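Local coordinates for protein TCR beta chain (Gallus gallus, PDB 6LIR) that pairs with the TCR alpha chain to form the chicken alpha-beta T-cell receptor, which probably recognises peptide antigens presented by MHC molecules, at residues B[23-35]-B[39-51]. Numbering follows the deposited sequence.
Sequences NDNHDYMSWYLQQ and GLQLIYSSYGVKQ
Ser46 OG, gripped by three groups, donates to Gln51 O at 2.6 Å and receives Arg65 NH2 and, weakly, Gly48 N, while Ser46 O accepts Met29 N across the strands at 3.1 Å. Trp31 O accepts Ile43 N and Trp31 N donates to Tyr44 O, both at 2.8 Å. Two residues thus face one: a classic beta bulge, which shifts the antiparallel register by one before Tyr32 pairs with Leu42. These are strands C and C' of the immunoglobulin V-domain sandwich. Trp31, Leu33 and Ile43 supply apolar bulk to its interior; Ile43 CD1 packs on Leu33 CB at 3.6 Å, and Phe71 O satisfies Trp31 NE1. On the other face Leu42, its CG turned opposite the backbone N (chi1 -169°), lays CD1 over the Tyr32 ring, 3.7 Å from its centroid, a CH-pi contact. Tyr32 also meets Phe99 of the TCR alpha chain edge-to-face, so a flat aromatic suits the subunit interface. A serine here would probably leave Leu42 CD1 and that phenylalanine without the ring they pack on. Small Ser30 lets Leu42 CD1 approach its CB to 3.6 Å. The Tyr28 and Tyr47 rings meet at their edges, planes inclined by 25°, their CE1 atoms 3.6 Å apart.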
loop_
_atom_site.group_PDB
_atom_site.type_symbol
_atom_site.label_atom_id
_atom_site.label_comp_id
_atom_site.label_asym_id
_atom_site.label_seq_id
_atom_site.Cartn_x
_atom_site.Cartn_y
_atom_site.Cartn_z
ATOM N N ASN B 23 13.152 17.721 -8.586
ATOM C CA ASN B 23 13.702 18.262 -9.821
ATOM C C ASN B 23 12.699 19.125 -10.580
ATOM O O ASN B 23 12.727 19.168 -11.810
ATOM N N ASP B 24 11.815 19.829 -9.875
ATOM C CA ASP B 24 10.829 20.671 -10.539
ATOM C C ASP B 24 11.044 22.156 -10.282
ATOM O O ASP B 24 10.179 22.962 -10.642
ATOM C CB ASP B 24 9.413 20.271 -10.113
ATOM C CG ASP B 24 9.096 18.827 -10.433
ATOM O OD1 ASP B 24 9.010 18.493 -11.634
ATOM O OD2 ASP B 24 8.934 18.024 -9.489
ATOM N N ASN B 25 12.178 22.537 -9.693
ATOM C CA ASN B 25 12.467 23.935 -9.373
ATOM C C ASN B 25 11.378 24.539 -8.487
ATOM O O ASN B 25 11.066 25.729 -8.579
ATOM C CB ASN B 25 12.660 24.772 -10.640
ATOM C CG ASN B 25 13.361 26.088 -10.368
ATOM O OD1 ASN B 25 14.302 26.148 -9.576
ATOM N ND2 ASN B 25 12.898 27.152 -11.015
ATOM N N HIS B 26 10.788 23.718 -7.624
ATOM C CA HIS B 26 9.694 24.167 -6.778
ATOM C C HIS B 26 10.227 24.958 -5.596
ATOM O O HIS B 26 11.211 24.565 -4.964
ATOM C CB HIS B 26 8.884 22.973 -6.273
ATOM C CG HIS B 26 7.885 22.461 -7.258
ATOM N ND1 HIS B 26 7.145 21.319 -7.041
ATOM C CD2 HIS B 26 7.503 22.933 -8.468
ATOM C CE1 HIS B 26 6.349 21.111 -8.074
ATOM N NE2 HIS B 26 6.546 22.077 -8.954
ATOM N N ASP B 27 9.561 26.069 -5.283
ATOM C CA ASP B 27 9.996 26.860 -4.139
ATOM C C ASP B 27 9.490 26.277 -2.828
ATOM O O ASP B 27 10.191 26.345 -1.813
ATOM C CB ASP B 27 9.511 28.306 -4.275
ATOM C CG ASP B 27 10.135 29.029 -5.455
ATOM O OD1 ASP B 27 11.240 28.632 -5.887
ATOM O OD2 ASP B 27 9.518 29.997 -5.950
ATOM N N TYR B 28 8.304 25.676 -2.832
ATOM C CA TYR B 28 7.730 25.118 -1.616
ATOM C C TYR B 28 8.096 23.647 -1.504
ATOM O O TYR B 28 7.938 22.884 -2.464
ATOM C CB TYR B 28 6.210 25.286 -1.603
ATOM C CG TYR B 28 5.559 24.849 -0.309
ATOM C CD1 TYR B 28 5.516 25.698 0.792
ATOM C CD2 TYR B 28 4.990 23.586 -0.185
ATOM C CE1 TYR B 28 4.923 25.303 1.977
ATOM C CE2 TYR B 28 4.396 23.181 0.995
ATOM C CZ TYR B 28 4.365 24.044 2.074
ATOM O OH TYR B 28 3.774 23.648 3.252
ATOM N N MET B 29 8.594 23.257 -0.334
ATOM C CA MET B 29 8.779 21.857 0.004
ATOM C C MET B 29 8.277 21.650 1.421
ATOM O O MET B 29 8.167 22.599 2.202
ATOM C CB MET B 29 10.244 21.426 -0.125
ATOM C CG MET B 29 10.801 21.595 -1.522
ATOM S SD MET B 29 12.467 20.943 -1.658
ATOM C CE MET B 29 12.157 19.194 -1.405
ATOM N N SER B 30 7.995 20.398 1.762
ATOM C CA SER B 30 7.432 20.137 3.076
ATOM C C SER B 30 7.667 18.687 3.451
ATOM O O SER B 30 7.937 17.838 2.598
ATOM C CB SER B 30 5.936 20.465 3.113
ATOM O OG SER B 30 5.227 19.676 2.174
ATOM N N TRP B 31 7.523 18.414 4.743
ATOM C CA TRP B 31 7.645 17.074 5.298
ATOM C C TRP B 31 6.390 16.794 6.108
ATOM O O TRP B 31 5.986 17.616 6.937
ATOM C CB TRP B 31 8.891 16.934 6.179
ATOM C CG TRP B 31 10.146 16.569 5.429
ATOM C CD1 TRP B 31 11.197 17.393 5.137
ATOM C CD2 TRP B 31 10.484 15.283 4.887
ATOM N NE1 TRP B 31 12.165 16.702 4.447
ATOM C CE2 TRP B 31 11.752 15.405 4.280
ATOM C CE3 TRP B 31 9.836 14.042 4.854
ATOM C CZ2 TRP B 31 12.385 14.335 3.649
ATOM C CZ3 TRP B 31 10.469 12.978 4.223
ATOM C CH2 TRP B 31 11.728 13.132 3.629
ATOM N N TYR B 32 5.786 15.634 5.871
ATOM C CA TYR B 32 4.507 15.265 6.458
ATOM C C TYR B 32 4.663 13.945 7.192
ATOM O O TYR B 32 5.479 13.100 6.813
ATOM C CB TYR B 32 3.411 15.126 5.390
ATOM C CG TYR B 32 2.755 16.426 4.998
ATOM C CD1 TYR B 32 1.676 16.922 5.720
ATOM C CD2 TYR B 32 3.207 17.160 3.905
ATOM C CE1 TYR B 32 1.068 18.114 5.371
ATOM C CE2 TYR B 32 2.602 18.357 3.547
ATOM C CZ TYR B 32 1.530 18.825 4.284
ATOM O OH TYR B 32 0.917 20.010 3.949
ATOM N N LEU B 33 3.879 13.772 8.247
ATOM C CA LEU B 33 3.918 12.559 9.049
ATOM C C LEU B 33 2.590 11.835 8.905
ATOM O O LEU B 33 1.526 12.438 9.084
ATOM C CB LEU B 33 4.178 12.890 10.520
ATOM C CG LEU B 33 4.465 11.727 11.469
ATOM C CD1 LEU B 33 5.959 11.596 11.680
ATOM C CD2 LEU B 33 3.754 11.935 12.796
ATOM N N GLN B 34 2.658 10.550 8.573
ATOM C CA GLN B 34 1.484 9.691 8.492
ATOM C C GLN B 34 1.620 8.585 9.525
ATOM O O GLN B 34 2.550 7.775 9.452
ATOM C CB GLN B 34 1.317 9.099 7.092
ATOM C CG GLN B 34 0.059 8.241 6.947
ATOM C CD GLN B 34 0.006 7.490 5.635
ATOM O OE1 GLN B 34 0.733 6.518 5.430
ATOM N NE2 GLN B 34 -0.863 7.938 4.735
ATOM N N GLN B 35 0.705 8.557 10.483
ATOM C CA GLN B 35 0.599 7.436 11.400
ATOM C C GLN B 35 -0.824 6.902 11.359
ATOM O O GLN B 35 -1.756 7.643 11.025
ATOM C CB GLN B 35 0.977 7.857 12.828
ATOM C CG GLN B 35 2.429 8.313 12.947
ATOM C CD GLN B 35 2.774 8.864 14.317
ATOM O OE1 GLN B 35 2.056 9.704 14.865
ATOM N NE2 GLN B 35 3.887 8.400 14.874
ATOM N N GLY B 39 -4.137 10.827 9.925
ATOM C CA GLY B 39 -4.044 11.619 8.710
ATOM C C GLY B 39 -2.624 11.963 8.312
ATOM O O GLY B 39 -1.686 11.175 8.495
ATOM N N LEU B 40 -2.465 13.161 7.748
ATOM C CA LEU B 40 -1.179 13.695 7.315
ATOM C C LEU B 40 -0.925 14.996 8.059
ATOM O O LEU B 40 -1.694 15.952 7.914
ATOM C CB LEU B 40 -1.159 13.941 5.804
ATOM C CG LEU B 40 -1.130 12.732 4.871
ATOM C CD1 LEU B 40 -1.437 13.171 3.447
ATOM C CD2 LEU B 40 0.215 12.025 4.937
ATOM N N GLN B 41 0.153 15.045 8.835
ATOM C CA GLN B 41 0.440 16.195 9.678
ATOM C C GLN B 41 1.761 16.822 9.264
ATOM O O GLN B 41 2.785 16.133 9.180
ATOM C CB GLN B 41 0.485 15.789 11.151
ATOM C CG GLN B 41 -0.768 15.087 11.632
ATOM C CD GLN B 41 -0.692 14.704 13.094
ATOM O OE1 GLN B 41 -0.790 13.527 13.443
ATOM N NE2 GLN B 41 -0.517 15.697 13.960
ATOM N N LEU B 42 1.725 18.125 8.999
ATOM C CA LEU B 42 2.914 18.878 8.615
ATOM C C LEU B 42 3.928 18.932 9.752
ATOM O O LEU B 42 3.637 19.447 10.837
ATOM C CB LEU B 42 2.539 20.287 8.168
ATOM C CG LEU B 42 3.721 20.995 7.501
ATOM C CD1 LEU B 42 3.801 20.636 6.029
ATOM C CD2 LEU B 42 3.627 22.501 7.683
ATOM N N ILE B 43 5.120 18.400 9.496
ATOM C CA ILE B 43 6.233 18.467 10.440
ATOM C C ILE B 43 7.017 19.758 10.267
ATOM O O ILE B 43 7.250 20.495 11.229
ATOM C CB ILE B 43 7.151 17.242 10.264
ATOM C CG1 ILE B 43 6.340 15.947 10.282
ATOM C CG2 ILE B 43 8.229 17.224 11.340
ATOM C CD1 ILE B 43 7.169 14.729 9.950
ATOM N N TYR B 44 7.434 20.037 9.036
ATOM C CA TYR B 44 8.246 21.197 8.708
ATOM C C TYR B 44 7.986 21.527 7.250
ATOM O O TYR B 44 7.788 20.625 6.432
ATOM C CB TYR B 44 9.739 20.912 8.911
ATOM C CG TYR B 44 10.382 21.566 10.113
ATOM C CD1 TYR B 44 10.789 22.895 10.074
ATOM C CD2 TYR B 44 10.607 20.847 11.278
ATOM C CE1 TYR B 44 11.389 23.492 11.171
ATOM C CE2 TYR B 44 11.205 21.435 12.380
ATOM C CZ TYR B 44 11.595 22.757 12.320
ATOM O OH TYR B 44 12.189 23.344 13.414
ATOM N N SER B 45 7.988 22.814 6.928
ATOM C CA SER B 45 7.838 23.266 5.553
ATOM C C SER B 45 8.924 24.286 5.246
ATOM O O SER B 45 9.677 24.710 6.125
ATOM C CB SER B 45 6.449 23.869 5.305
ATOM O OG SER B 45 6.309 25.116 5.969
ATOM N N SER B 46 8.975 24.703 3.984
ATOM C CA SER B 46 9.991 25.640 3.527
ATOM C C SER B 46 9.435 26.409 2.342
ATOM O O SER B 46 8.984 25.800 1.367
ATOM C CB SER B 46 11.277 24.906 3.123
ATOM O OG SER B 46 12.177 25.778 2.458
ATOM N N TYR B 47 9.484 27.735 2.414
ATOM C CA TYR B 47 9.004 28.567 1.321
ATOM C C TYR B 47 10.101 28.901 0.322
ATOM O O TYR B 47 9.814 29.521 -0.707
ATOM C CB TYR B 47 8.392 29.872 1.859
ATOM C CG TYR B 47 7.240 29.694 2.831
ATOM C CD1 TYR B 47 6.376 28.609 2.735
ATOM C CD2 TYR B 47 7.009 30.626 3.839
ATOM C CE1 TYR B 47 5.318 28.452 3.625
ATOM C CE2 TYR B 47 5.957 30.477 4.731
ATOM C CZ TYR B 47 5.116 29.387 4.618
ATOM O OH TYR B 47 4.069 29.232 5.501
ATOM N N GLY B 48 11.328 28.473 0.583
ATOM C CA GLY B 48 12.452 28.824 -0.261
ATOM C C GLY B 48 13.750 28.391 0.385
ATOM O O GLY B 48 13.772 27.853 1.498
ATOM N N VAL B 49 14.837 28.620 -0.356
ATOM C CA VAL B 49 16.166 28.250 0.119
ATOM C C VAL B 49 16.445 28.880 1.478
ATOM O O VAL B 49 16.181 30.068 1.706
ATOM C CB VAL B 49 17.239 28.652 -0.907
ATOM C CG1 VAL B 49 18.602 28.143 -0.473
ATOM C CG2 VAL B 49 16.886 28.105 -2.285
ATOM N N LYS B 50 16.996 28.072 2.387
ATOM C CA LYS B 50 17.377 28.501 3.735
ATOM C C LYS B 50 16.226 29.173 4.483
ATOM O O LYS B 50 16.447 30.028 5.343
ATOM C CB LYS B 50 18.597 29.424 3.689
ATOM C CG LYS B 50 19.896 28.716 3.332
ATOM C CD LYS B 50 20.905 29.677 2.718
ATOM C CE LYS B 50 22.254 29.004 2.520
ATOM N NZ LYS B 50 22.918 28.705 3.818
ATOM N N GLN B 51 14.991 28.789 4.166
ATOM C CA GLN B 51 13.814 29.182 4.929
ATOM C C GLN B 51 13.117 27.924 5.429
ATOM O O GLN B 51 12.888 26.993 4.652
ATOM C CB GLN B 51 12.854 30.020 4.077
ATOM C CG GLN B 51 11.839 30.837 4.874
ATOM C CD GLN B 51 10.695 29.998 5.422
ATOM O OE1 GLN B 51 10.203 29.083 4.759
ATOM N NE2 GLN B 51 10.269 30.305 6.643
#